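Local structure of uncharacterized protein Tm1679 (Thermotoga maritima, 3H3E) at residues A136-K141 with I185-L190; E172-I177 with E194-R199; G205-L210 with E230-C235; E216-V221 with F246-L251. The protein binds zinc through a metallo-beta-lactamase fold and is probably a metal-dependent hydrolase, although its substrate remains unknown. The protein carries 2 engineered substitutions. One frame throughout, in Å; residues are numbered along the deposited sequence.

Contact 1: A136-K141 with I185-L190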
loop_
_atom_site.group_PDB
_atom_site.type_symbol
_atom_site.label_atom_id
_atom_site.label_comp_id
_atom_site.label_asym_id
_atom_site.label_seq_id
_atom_site.Cartn_x
_atom_site.Cartn_y
_atom_site.Cartn_z
ATOM N N ALA A 136 7.876 8.014 4.219
ATOM C CA ALA A 136 8.300 9.063 3.296
ATOM C C ALA A 136 8.523 10.381 4.007
ATOM O O ALA A 136 7.853 10.698 4.981
ATOM C CB ALA A 136 7.267 9.244 2.211
ATOM N N ASN A 137 9.469 11.148 3.496
ATOM C CA ASN A 137 9.721 12.493 3.959
ATOM C C ASN A 137 8.522 13.366 3.621
ATOM O O ASN A 137 8.135 13.474 2.461
ATOM C CB ASN A 137 10.988 13.017 3.273
ATOM C CG ASN A 137 11.330 14.450 3.658
ATOM O OD1 ASN A 137 10.526 15.171 4.246
ATOM N ND2 ASN A 137 12.531 14.873 3.301
ATOM N N LEU A 138 7.941 13.999 4.633
ATOM C CA LEU A 138 6.730 14.797 4.434
ATOM C C LEU A 138 6.932 16.134 3.711
ATOM O O LEU A 138 5.960 16.768 3.305
ATOM C CB LEU A 138 6.046 15.038 5.771
ATOM C CG LEU A 138 5.328 13.817 6.333
ATOM C CD1 LEU A 138 5.139 13.972 7.812
ATOM C CD2 LEU A 138 4.000 13.594 5.629
ATOM N N ARG A 139 8.185 16.552 3.553
ATOM C CA ARG A 139 8.508 17.844 2.940
ATOM C C ARG A 139 7.563 18.990 3.308
ATOM O O ARG A 139 7.114 19.735 2.433
ATOM C CB ARG A 139 8.600 17.703 1.428
ATOM C CG ARG A 139 9.769 16.856 0.997
ATOM C CD ARG A 139 9.625 16.347 -0.412
ATOM N NE ARG A 139 10.684 15.397 -0.716
ATOM C CZ ARG A 139 10.534 14.082 -0.684
ATOM N NH1 ARG A 139 9.354 13.553 -0.375
ATOM N NH2 ARG A 139 11.563 13.299 -0.965
ATOM N N GLY A 140 7.270 19.132 4.600
ATOM C CA GLY A 140 6.416 20.207 5.070
ATOM C C GLY A 140 4.925 19.906 5.075
ATOM O O GLY A 140 4.154 20.662 5.654
ATOM N N LYS A 141 4.516 18.813 4.426
ATOM C CA LYS A 141 3.119 18.366 4.451
ATOM C C LYS A 141 2.858 17.482 5.659
ATOM O O LYS A 141 3.784 16.944 6.251
ATOM C CB LYS A 141 2.749 17.617 3.169
ATOM C CG LYS A 141 2.707 18.512 1.924
ATOM C CD LYS A 141 2.485 17.697 0.654
ATOM C CE LYS A 141 1.205 16.860 0.737
ATOM N NZ LYS A 141 1.177 15.714 -0.232
ATOM N N ILE A 185 1.590 10.462 -1.607
ATOM C CA ILE A 185 2.061 9.582 -2.672
ATOM C C ILE A 185 3.167 10.268 -3.443
ATOM O O ILE A 185 4.100 9.620 -3.917
ATOM C CB ILE A 185 0.928 9.147 -3.607
ATOM C CG1 ILE A 185 1.434 8.177 -4.675
ATOM C CG2 ILE A 185 0.316 10.347 -4.277
ATOM C CD1 ILE A 185 2.251 7.062 -4.181
ATOM N N ASP A 186 3.076 11.588 -3.539
ATOM C CA ASP A 186 4.157 12.400 -4.094
ATOM C C ASP A 186 5.452 12.339 -3.274
ATOM O O ASP A 186 6.536 12.187 -3.833
ATOM C CB ASP A 186 3.716 13.853 -4.319
ATOM C CG ASP A 186 3.215 14.553 -3.043
ATOM O OD1 ASP A 186 2.702 13.886 -2.120
ATOM O OD2 ASP A 186 3.315 15.802 -2.981
ATOM N N ASN A 187 5.346 12.461 -1.955
ATOM C CA ASN A 187 6.518 12.320 -1.085
ATOM C C ASN A 187 7.130 10.949 -1.225
ATOM O O ASN A 187 8.347 10.776 -1.197
ATOM C CB ASN A 187 6.141 12.573 0.373
ATOM C CG ASN A 187 5.960 14.029 0.657
ATOM O OD1 ASN A 187 6.659 14.859 0.086
ATOM N ND2 ASN A 187 5.010 14.362 1.521
ATOM N N ILE A 188 6.256 9.973 -1.391
ATOM C CA ILE A 188 6.669 8.595 -1.510
ATOM C C ILE A 188 7.479 8.417 -2.775
ATOM O O ILE A 188 8.524 7.783 -2.759
ATOM C CB ILE A 188 5.453 7.659 -1.467
ATOM C CG1 ILE A 188 4.915 7.601 -0.027
ATOM C CG2 ILE A 188 5.811 6.296 -1.988
ATOM C CD1 ILE A 188 3.604 6.866 0.148
ATOM N N LEU A 189 7.016 9.007 -3.870
ATOM C CA LEU A 189 7.694 8.837 -5.159
ATOM C C LEU A 189 9.016 9.579 -5.209
ATOM O O LEU A 189 9.992 9.080 -5.742
ATOM C CB LEU A 189 6.794 9.290 -6.304
ATOM C CG LEU A 189 5.552 8.426 -6.564
ATOM C CD1 LEU A 189 4.825 8.928 -7.779
ATOM C CD2 LEU A 189 5.956 6.994 -6.761
ATOM N N LEU A 190 9.035 10.778 -4.644
ATOM C CA LEU A 190 10.244 11.570 -4.550
ATOM C C LEU A 190 11.275 10.862 -3.686
ATOM O O LEU A 190 12.461 10.871 -3.995
ATOM C CB LEU A 190 9.927 12.946 -3.970
ATOM C CG LEU A 190 8.962 13.842 -4.754
ATOM C CD1 LEU A 190 8.394 14.955 -3.875
ATOM C CD2 LEU A 190 9.673 14.425 -5.955
#
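The flat guanidinium of Arg139 lies between two apolar groups, CB of Asn137 over one face and CB of Leu190 over the other, 3.4 Å from NH2 of Arg139. Asn187 meets its edge. Arg139 NH1 makes a nearly straight bond to OD1 of Asn187 (3.0 Å, 162°), approaching from above the amide carbonyl plane, and a second to Asn187 O at 3.1 Å, this one on an in-plane lone pair. The guanidinium and amide planes are 27° apart, and the two side chains meet tip to tip. Arginine suits the place because its extended chain reaches the helix while NH2 forms a salt bridge with Asp191. The loop between strands 130-133 and 147-150 is thereby held against helix 185-193 of the metallo-beta-lactamase fold. A type I' turn, Leu138 to Lys141, shapes it: Arg139 and Gly140 have its positive phi values, a CB on Gly140 would jam against Arg139 O, and Asn137 OD1 closes an Asx turn on Arg139 N at 2.8 Å. Leu138 O accepts Lys141 N within the turn and also a weak bond from Asn187 ND2, whose better partner is Arg183 O. Lys141, bent at chi3 (57°), brings NZ to Asp186 OD1 at 3.0 Å in a salt bridge. CB of Ala136 packs on CG1 of Ile188 (3.6 Å), whose side chain is about 7 Å from that of the zinc ligand His182.

Contact 2: E172-I177 with E194-R199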
loop_
_atom_site.group_PDB
_atom_site.type_symbol
_atom_site.label_atom_id
_atom_site.label_comp_id
_atom_site.label_asym_id
_atom_site.label_seq_id
_atom_site.Cartn_x
_atom_site.Cartn_y
_atom_site.Cartn_z
ATOM N N GLU A 172 12.155 -2.751 -17.059
ATOM C CA GLU A 172 11.412 -1.639 -17.655
ATOM C C GLU A 172 11.335 -0.406 -16.746
ATOM O O GLU A 172 10.808 0.639 -17.137
ATOM C CB GLU A 172 9.984 -2.095 -17.962
ATOM C CG GLU A 172 9.888 -3.333 -18.833
ATOM C CD GLU A 172 9.901 -2.992 -20.304
ATOM O OE1 GLU A 172 9.491 -1.861 -20.648
ATOM O OE2 GLU A 172 10.317 -3.850 -21.113
ATOM N N GLY A 173 11.850 -0.538 -15.528
ATOM C CA GLY A 173 11.756 0.519 -14.539
ATOM C C GLY A 173 11.236 -0.028 -13.231
ATOM O O GLY A 173 11.234 -1.226 -13.012
ATOM N N LEU A 174 10.781 0.852 -12.358
ATOM C CA LEU A 174 10.364 0.432 -11.034
ATOM C C LEU A 174 8.862 0.233 -10.979
ATOM O O LEU A 174 8.103 0.990 -11.577
ATOM C CB LEU A 174 10.777 1.482 -9.995
ATOM C CG LEU A 174 12.257 1.812 -9.834
ATOM C CD1 LEU A 174 12.419 2.980 -8.854
ATOM C CD2 LEU A 174 13.050 0.602 -9.357
ATOM N N VAL A 175 8.427 -0.785 -10.253
ATOM C CA VAL A 175 7.016 -0.881 -9.924
ATOM C C VAL A 175 6.841 -0.597 -8.441
ATOM O O VAL A 175 7.525 -1.171 -7.603
ATOM C CB VAL A 175 6.420 -2.229 -10.300
ATOM C CG1 VAL A 175 4.925 -2.198 -10.075
ATOM C CG2 VAL A 175 6.741 -2.549 -11.772
ATOM N N VAL A 176 5.933 0.319 -8.129
ATOM C CA VAL A 176 5.770 0.802 -6.774
ATOM C C VAL A 176 4.396 0.408 -6.276
ATOM O O VAL A 176 3.401 0.661 -6.935
ATOM C CB VAL A 176 5.901 2.336 -6.708
ATOM C CG1 VAL A 176 5.643 2.840 -5.295
ATOM C CG2 VAL A 176 7.249 2.775 -7.187
ATOM N N ILE A 177 4.352 -0.234 -5.115
ATOM C CA ILE A 177 3.098 -0.683 -4.538
ATOM C C ILE A 177 2.901 -0.074 -3.159
ATOM O O ILE A 177 3.756 -0.193 -2.270
ATOM C CB ILE A 177 3.000 -2.214 -4.494
ATOM C CG1 ILE A 177 2.972 -2.778 -5.913
ATOM C CG2 ILE A 177 1.721 -2.643 -3.791
ATOM C CD1 ILE A 177 4.308 -2.931 -6.504
ATOM N N GLU A 194 14.954 9.697 -5.160
ATOM C CA GLU A 194 16.243 10.088 -4.582
ATOM C C GLU A 194 17.127 8.882 -4.270
ATOM O O GLU A 194 18.312 9.045 -3.988
ATOM C CB GLU A 194 16.059 10.902 -3.297
ATOM C CG GLU A 194 15.058 12.041 -3.376
ATOM C CD GLU A 194 14.933 12.801 -2.060
ATOM O OE1 GLU A 194 15.220 12.206 -0.997
ATOM O OE2 GLU A 194 14.548 13.992 -2.086
ATOM N N THR A 195 16.542 7.684 -4.323
ATOM C CA THR A 195 17.182 6.456 -3.846
ATOM C C THR A 195 17.579 5.539 -5.004
ATOM O O THR A 195 18.617 4.883 -4.972
ATOM C CB THR A 195 16.214 5.660 -2.920
ATOM O OG1 THR A 195 15.882 6.435 -1.767
ATOM C CG2 THR A 195 16.838 4.359 -2.462
ATOM N N PHE A 196 16.720 5.477 -6.014
ATOM C CA PHE A 196 16.948 4.628 -7.173
ATOM C C PHE A 196 17.279 5.444 -8.426
ATOM O O PHE A 196 16.562 6.380 -8.777
ATOM C CB PHE A 196 15.729 3.733 -7.422
ATOM C CG PHE A 196 15.429 2.789 -6.292
ATOM C CD1 PHE A 196 15.864 1.474 -6.336
ATOM C CD2 PHE A 196 14.726 3.217 -5.181
ATOM C CE1 PHE A 196 15.602 0.602 -5.293
ATOM C CE2 PHE A 196 14.462 2.346 -4.128
ATOM C CZ PHE A 196 14.896 1.041 -4.187
ATOM N N ASN A 197 18.373 5.080 -9.090
ATOM C CA ASN A 197 18.742 5.684 -10.358
ATOM C C ASN A 197 17.816 5.241 -11.493
ATOM O O ASN A 197 17.982 5.658 -12.630
ATOM C CB ASN A 197 20.184 5.328 -10.704
ATOM C CG ASN A 197 20.789 6.273 -11.727
ATOM O OD1 ASN A 197 20.113 7.167 -12.238
ATOM N ND2 ASN A 197 22.074 6.082 -12.025
ATOM N N GLU A 198 16.839 4.404 -11.173
ATOM C CA GLU A 198 15.940 3.821 -12.169
ATOM C C GLU A 198 14.687 4.655 -12.337
ATOM O O GLU A 198 14.281 5.367 -11.433
ATOM C CB GLU A 198 15.526 2.388 -11.784
ATOM C CG GLU A 198 16.424 1.266 -12.276
ATOM C CD GLU A 198 17.472 0.855 -11.254
ATOM O OE1 GLU A 198 17.346 1.236 -10.065
ATOM O OE2 GLU A 198 18.430 0.146 -11.645
ATOM N N ARG A 199 14.059 4.553 -13.497
ATOM C CA ARG A 199 12.845 5.305 -13.758
ATOM C C ARG A 199 11.653 4.602 -13.112
ATOM O O ARG A 199 11.649 3.382 -12.958
ATOM C CB ARG A 199 12.629 5.459 -15.265
ATOM C CG ARG A 199 11.314 6.137 -15.613
ATOM C CD ARG A 199 11.071 6.175 -17.104
ATOM N NE ARG A 199 11.601 7.395 -17.699
ATOM C CZ ARG A 199 10.848 8.358 -18.221
ATOM N NH1 ARG A 199 9.525 8.241 -18.238
ATOM N NH2 ARG A 199 11.420 9.436 -18.742
#
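A single bond grips Arg199 O across this contact: the backbone N of Leu174 lies nearly on its C=O axis, 2.7 Å from the O, but the bond is bent, 146° at the hydrogen. The carbonyl also lies 3.3 Å from CA of Gly173. Glycine fits there because the chain runs at a positive phi, where a side chain would press on the preceding carbonyl, and because a CB here would collide with Arg199 O. Leu174 supplies the apolar half. With CG beside its backbone N (chi1 -60°), the branch swings over the incoming loop: CD1 comes within 3.7 Å of CB of Phe196, and CG lies 3.8 Å from CB of Glu198. The leucine crosses Phe196 obliquely and Glu198 at about a right angle, so Glu198 contributes the root of its chain while its carboxylate leads toward Arg169 in a long, weak ion pair. Phe196 in turn meets Phe131 edge-to-face. Helix 185-193 connects strand 173-178 to its parallel neighbour 200-204 in a beta-alpha-beta crossover; residues 194-199 are the return of that crossover, and Leu174 also touches Ile192 of the helix and Val167 of strand 165-170.

Contact 3: G205-L210 with E230-C235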
loop_
_atom_site.group_PDB
_atom_site.type_symbol
_atom_site.label_atom_id
_atom_site.label_comp_id
_atom_site.label_asym_id
_atom_site.label_seq_id
_atom_site.Cartn_x
_atom_site.Cartn_y
_atom_site.Cartn_z
ATOM N N GLY A 205 -1.852 1.149 -6.059
ATOM C CA GLY A 205 -2.246 1.130 -4.661
ATOM C C GLY A 205 -3.096 2.322 -4.297
ATOM O O GLY A 205 -3.495 3.077 -5.173
ATOM N N GLY A 206 -3.368 2.497 -3.007
ATOM C CA GLY A 206 -4.220 3.585 -2.554
ATOM C C GLY A 206 -3.453 4.853 -2.243
ATOM O O GLY A 206 -2.373 4.798 -1.660
ATOM N N PHE A 207 -4.014 5.999 -2.628
ATOM C CA PHE A 207 -3.325 7.287 -2.467
ATOM C C PHE A 207 -3.984 8.219 -1.449
ATOM O O PHE A 207 -3.454 9.283 -1.146
ATOM C CB PHE A 207 -3.174 8.035 -3.812
ATOM C CG PHE A 207 -2.555 7.210 -4.922
ATOM C CD1 PHE A 207 -1.728 6.131 -4.642
ATOM C CD2 PHE A 207 -2.794 7.524 -6.241
ATOM C CE1 PHE A 207 -1.181 5.377 -5.664
ATOM C CE2 PHE A 207 -2.238 6.781 -7.256
ATOM C CZ PHE A 207 -1.432 5.710 -6.968
ATOM N N HIS A 208 -5.146 7.827 -0.944
ATOM C CA HIS A 208 -5.836 8.572 0.104
ATOM C C HIS A 208 -6.115 10.017 -0.260
ATOM O O HIS A 208 -5.678 10.940 0.428
ATOM C CB HIS A 208 -5.079 8.510 1.434
ATOM C CG HIS A 208 -5.967 8.686 2.628
ATOM N ND1 HIS A 208 -6.805 7.688 3.085
ATOM C CD2 HIS A 208 -6.163 9.746 3.448
ATOM C CE1 HIS A 208 -7.473 8.125 4.138
ATOM N NE2 HIS A 208 -7.106 9.373 4.376
ATOM N N LEU A 209 -6.886 10.212 -1.317
ATOM C CA LEU A 209 -7.118 11.551 -1.818
ATOM C C LEU A 209 -8.549 12.046 -1.664
ATOM O O LEU A 209 -8.920 13.062 -2.246
ATOM C CB LEU A 209 -6.663 11.620 -3.264
ATOM C CG LEU A 209 -5.148 11.401 -3.324
ATOM C CD1 LEU A 209 -4.667 11.287 -4.758
ATOM C CD2 LEU A 209 -4.424 12.523 -2.579
ATOM N N LEU A 210 -9.339 11.337 -0.863
ATOM C CA LEU A 210 -10.737 11.693 -0.625
ATOM C C LEU A 210 -10.919 12.995 0.153
ATOM O O LEU A 210 -11.910 13.705 -0.031
ATOM C CB LEU A 210 -11.449 10.557 0.103
ATOM C CG LEU A 210 -12.003 9.474 -0.819
ATOM C CD1 LEU A 210 -12.732 8.402 -0.028
ATOM C CD2 LEU A 210 -12.927 10.097 -1.854
ATOM N N GLU A 230 4.714 6.097 -16.053
ATOM C CA GLU A 230 4.034 5.708 -17.280
ATOM C C GLU A 230 2.607 5.212 -17.049
ATOM O O GLU A 230 1.696 5.610 -17.771
ATOM C CB GLU A 230 4.866 4.675 -18.053
ATOM C CG GLU A 230 4.293 4.294 -19.410
ATOM C CD GLU A 230 3.960 5.512 -20.266
ATOM O OE1 GLU A 230 4.814 6.424 -20.361
ATOM O OE2 GLU A 230 2.849 5.554 -20.845
ATOM N N THR A 231 2.411 4.358 -16.043
ATOM C CA THR A 231 1.102 3.755 -15.773
ATOM C C THR A 231 0.748 3.893 -14.308
ATOM O O THR A 231 1.599 3.683 -13.451
ATOM C CB THR A 231 1.103 2.250 -16.066
ATOM O OG1 THR A 231 1.668 2.005 -17.354
ATOM C CG2 THR A 231 -0.309 1.674 -16.014
ATOM N N VAL A 232 -0.511 4.228 -14.026
ATOM C CA VAL A 232 -1.003 4.316 -12.652
ATOM C C VAL A 232 -2.284 3.503 -12.451
ATOM O O VAL A 232 -3.199 3.547 -13.263
ATOM C CB VAL A 232 -1.214 5.781 -12.188
ATOM C CG1 VAL A 232 -1.665 5.827 -10.738
ATOM C CG2 VAL A 232 0.076 6.560 -12.331
ATOM N N VAL A 233 -2.318 2.753 -11.355
ATOM C CA VAL A 233 -3.433 1.895 -10.994
ATOM C C VAL A 233 -3.858 2.250 -9.569
ATOM O O VAL A 233 -3.330 1.703 -8.593
ATOM C CB VAL A 233 -2.997 0.414 -11.039
ATOM C CG1 VAL A 233 -4.186 -0.519 -10.840
ATOM C CG2 VAL A 233 -2.288 0.120 -12.343
ATOM N N PRO A 234 -4.803 3.190 -9.441
ATOM C CA PRO A 234 -5.219 3.722 -8.137
ATOM C C PRO A 234 -6.318 2.890 -7.489
ATOM O O PRO A 234 -7.372 2.694 -8.094
ATOM C CB PRO A 234 -5.757 5.119 -8.488
ATOM C CG PRO A 234 -5.567 5.282 -9.987
ATOM C CD PRO A 234 -5.441 3.911 -10.549
ATOM N N CYS A 235 -6.083 2.425 -6.268
ATOM C CA CYS A 235 -7.025 1.541 -5.591
ATOM C C CYS A 235 -7.517 2.113 -4.271
ATOM O O CYS A 235 -7.045 3.157 -3.846
ATOM C CB CYS A 235 -6.345 0.212 -5.297
ATOM S SG CYS A 235 -5.458 -0.494 -6.659
#
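Two backbone hydrogen bonds join Gly205 to strand 231-235 in a parallel beta bridge, the sheet end of a beta-alpha-beta crossover that runs through helix 214-226. Gly205 N donates to Val233 O (3.0 Å, 159°) nearly along the carbonyl axis, whereas Cys235 N reaches Gly205 O (2.9 Å, 170°) from well above the carbonyl plane. The residue bridged with Gly205 is Pro234; since the bonds use the residues flanking it, its lack of an N-H costs nothing on this side, and its CA-H adds a contact to Gly205 O at 3.5 Å. Glycine suits position 205, where the chain turns a corner at a positive phi. CA of Gly206 lies 3.1 Å from Cys235 O in a CA-H...O contact, where a CB would be tight against that oxygen.

Beyond the bridge, the side chain of Phe207 turns back over the strand. Its CG stands beside the backbone N (chi1 -52°), and the ring edge, through CE2, meets CG1 of Val232 in the ring plane at 3.7 Å; CB of Pro234 lies obliquely to it. Val232 is itself backed by Phe224 and Phe246 of the helices before and after the strand.

An outer layer fixes the corner. Thr238 OG1 is hydrogen-bonded both to Phe207 N and to Cys235 O, and Ser181 OG to Gly206 O. The metal centre is close: the bound zinc is about 9 Å from CA of Gly206, and the ring of His208 meets that of the ligand His182. Cys235 SG, in a disulfide with Cys257 SG, lies 4.0 Å from Gly205 N.

Contact 4: E216-V221 with F246-L251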
loop_
_atom_site.group_PDB
_atom_site.type_symbol
_atom_site.label_atom_id
_atom_site.label_comp_id
_atom_site.label_asym_id
_atom_site.label_seq_id
_atom_site.Cartn_x
_atom_site.Cartn_y
_atom_site.Cartn_z
ATOM N N GLU A 216 -4.668 20.179 -4.322
ATOM C CA GLU A 216 -3.742 19.228 -3.727
ATOM C C GLU A 216 -3.521 18.053 -4.669
ATOM O O GLU A 216 -2.394 17.661 -4.919
ATOM C CB GLU A 216 -4.244 18.755 -2.363
ATOM C CG GLU A 216 -4.119 19.800 -1.250
ATOM C CD GLU A 216 -4.526 19.263 0.123
ATOM O OE1 GLU A 216 -5.700 18.864 0.289
ATOM O OE2 GLU A 216 -3.673 19.249 1.040
ATOM N N ILE A 217 -4.598 17.514 -5.214
ATOM C CA ILE A 217 -4.506 16.402 -6.154
ATOM C C ILE A 217 -3.795 16.708 -7.478
ATOM O O ILE A 217 -3.095 15.860 -8.026
ATOM C CB ILE A 217 -5.883 15.836 -6.474
ATOM C CG1 ILE A 217 -6.560 15.321 -5.196
ATOM C CG2 ILE A 217 -5.759 14.761 -7.540
ATOM C CD1 ILE A 217 -8.067 15.167 -5.327
ATOM N N GLU A 218 -3.974 17.911 -8.001
ATOM C CA GLU A 218 -3.319 18.280 -9.255
ATOM C C GLU A 218 -1.811 18.385 -9.077
ATOM O O GLU A 218 -1.044 17.946 -9.925
ATOM C CB GLU A 218 -3.899 19.587 -9.782
ATOM C CG GLU A 218 -5.395 19.500 -10.030
ATOM C CD GLU A 218 -5.957 20.723 -10.716
ATOM O OE1 GLU A 218 -5.175 21.664 -10.979
ATOM O OE2 GLU A 218 -7.181 20.736 -10.994
ATOM N N LYS A 219 -1.402 18.967 -7.959
ATOM C CA LYS A 219 -0.005 19.054 -7.598
ATOM C C LYS A 219 0.624 17.643 -7.574
ATOM O O LYS A 219 1.805 17.460 -7.895
ATOM C CB LYS A 219 0.096 19.711 -6.220
ATOM C CG LYS A 219 1.074 20.875 -6.116
ATOM C CD LYS A 219 2.533 20.432 -6.247
ATOM C CE LYS A 219 3.462 21.626 -6.543
ATOM N NZ LYS A 219 3.366 22.130 -7.956
ATOM N N ILE A 220 -0.176 16.649 -7.187
ATOM C CA ILE A 220 0.297 15.275 -7.094
ATOM C C ILE A 220 0.424 14.670 -8.483
ATOM O O ILE A 220 1.470 14.108 -8.826
ATOM C CB ILE A 220 -0.631 14.425 -6.205
ATOM C CG1 ILE A 220 -0.317 14.680 -4.732
ATOM C CG2 ILE A 220 -0.503 12.935 -6.515
ATOM C CD1 ILE A 220 -1.372 14.154 -3.796
ATOM N N VAL A 221 -0.628 14.809 -9.287
ATOM C CA VAL A 221 -0.578 14.359 -10.671
ATOM C C VAL A 221 0.604 14.988 -11.396
ATOM O O VAL A 221 1.270 14.338 -12.201
ATOM C CB VAL A 221 -1.838 14.726 -11.420
ATOM C CG1 VAL A 221 -1.722 14.285 -12.864
ATOM C CG2 VAL A 221 -3.052 14.082 -10.751
ATOM N N PHE A 246 -6.683 12.411 -12.333
ATOM C CA PHE A 246 -5.630 11.605 -12.957
ATOM C C PHE A 246 -5.970 11.346 -14.421
ATOM O O PHE A 246 -5.141 11.560 -15.294
ATOM C CB PHE A 246 -5.415 10.264 -12.235
ATOM C CG PHE A 246 -4.337 10.285 -11.178
ATOM C CD1 PHE A 246 -3.060 9.835 -11.462
ATOM C CD2 PHE A 246 -4.610 10.720 -9.887
ATOM C CE1 PHE A 246 -2.063 9.842 -10.485
ATOM C CE2 PHE A 246 -3.622 10.730 -8.907
ATOM C CZ PHE A 246 -2.349 10.291 -9.210
ATOM N N LYS A 247 -7.186 10.887 -14.699
ATOM C CA LYS A 247 -7.558 10.572 -16.082
ATOM C C LYS A 247 -7.448 11.773 -17.032
ATOM O O LYS A 247 -7.141 11.605 -18.214
ATOM C CB LYS A 247 -8.950 9.931 -16.175
ATOM C CG LYS A 247 -9.079 8.564 -15.484
ATOM C CD LYS A 247 -10.128 7.683 -16.165
ATOM C CE LYS A 247 -10.393 6.362 -15.424
ATOM N NZ LYS A 247 -11.678 6.368 -14.647
ATOM N N ARG A 248 -7.670 12.981 -16.517
ATOM C CA ARG A 248 -7.690 14.163 -17.378
ATOM C C ARG A 248 -6.382 14.952 -17.396
ATOM O O ARG A 248 -6.219 15.847 -18.222
ATOM C CB ARG A 248 -8.864 15.097 -17.028
ATOM C CG ARG A 248 -8.516 16.174 -16.011
ATOM C CD ARG A 248 -9.392 17.419 -16.138
ATOM N NE ARG A 248 -9.099 18.383 -15.075
ATOM C CZ ARG A 248 -9.905 18.643 -14.044
ATOM N NH1 ARG A 248 -11.075 18.025 -13.936
ATOM N NH2 ARG A 248 -9.543 19.531 -13.125
ATOM N N GLU A 249 -5.452 14.635 -16.500
ATOM C CA GLU A 249 -4.212 15.409 -16.414
ATOM C C GLU A 249 -2.931 14.575 -16.441
ATOM O O GLU A 249 -1.852 15.082 -16.743
ATOM C CB GLU A 249 -4.237 16.302 -15.182
ATOM C CG GLU A 249 -5.235 17.435 -15.303
ATOM C CD GLU A 249 -5.158 18.397 -14.145
ATOM O OE1 GLU A 249 -4.224 18.255 -13.329
ATOM O OE2 GLU A 249 -6.027 19.291 -14.052
ATOM N N PHE A 250 -3.049 13.299 -16.114
ATOM C CA PHE A 250 -1.905 12.409 -16.139
ATOM C C PHE A 250 -1.599 12.080 -17.593
ATOM O O PHE A 250 -2.491 11.718 -18.352
ATOM C CB PHE A 250 -2.200 11.147 -15.331
ATOM C CG PHE A 250 -1.077 10.147 -15.314
ATOM C CD1 PHE A 250 0.158 10.474 -14.780
ATOM C CD2 PHE A 250 -1.271 8.863 -15.797
ATOM C CE1 PHE A 250 1.181 9.555 -14.749
ATOM C CE2 PHE A 250 -0.250 7.935 -15.769
ATOM C CZ PHE A 250 0.980 8.286 -15.246
ATOM N N LEU A 251 -0.333 12.224 -17.968
ATOM C CA LEU A 251 0.116 12.045 -19.343
ATOM C C LEU A 251 0.216 10.583 -19.770
ATOM O O LEU A 251 0.361 10.281 -20.951
ATOM C CB LEU A 251 1.468 12.728 -19.523
ATOM C CG LEU A 251 1.445 14.250 -19.386
ATOM C CD1 LEU A 251 2.808 14.822 -19.599
ATOM C CD2 LEU A 251 0.470 14.852 -20.366
#
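Val221 stands with CG1 anti to its backbone N (chi1 178°), which sends CG1 to the end of the opposite helix and leaves CG2 to meet Phe246, whose chi1 of -93° swings its ring under that methyl. These residues pack helix 214-226 against helix 240-249, neighbours on one outer side of the sheet in the layered metallo-beta-lactamase fold. CG2 of Val221 sits over the centre of the Phe246 ring in a CH-pi contact, 3.9 Å from the centroid and 13° off the normal. A beta-branched valine suits the place, because its two methyls serve two different neighbours from one short stem: CG1 touches Phe250 N at 3.6 Å. Phe250 is the first residue to leave the helical course, though its N still bonds to Phe246 O. CG2 of Ile220 reaches CZ of the Phe246 ring obliquely, while Phe224 meets the same ring edge-to-face and Val232 of the sheet lies against it.

Toward the outer side the packing turns polar. Glu218 and Glu249, both extended beyond CG, cross obliquely with their carboxylates steeply turned to each other, and their OE2 atoms are 3.6 Å apart. Arg248, poorly ordered, reaches both carboxylates and probably eases their repulsion: its NE forms a long, weak salt bridge to Glu249 OE2. On the helix end, Asn225 accepts from Leu251 N through OD1 and donates to Glu249 O through ND2. The other arm of the network is Arg248 NH2 to Glu218 OE2, 3.4 Å apart, with OE2 near the guanidinium plane at its edge and the carboxylate itself nearly perpendicular to it.

Overall arrangement
From the N terminus, the chain first forms the loop 136-141, then strand 173-178; helix 185-193 returns to close contact 1, and the loop 194-199 after it closes contact 2. These two contacts therefore cross, and they touch where Arg139 approaches Glu194. Both are closed before contact 3 opens at 205-210. Contacts 3 and 4 cross in the same way: helix 214-226 leaves the corner, strand 231-235 closes contact 3, and helix 240-249 closes contact 4. Ile185 of contact 1 joins the pairs, packing on Phe207 and Ile220; within the second pair Val232 meets Phe250 and Leu209 meets Ile220. Contacts 2 and 3 share one sheet without touching.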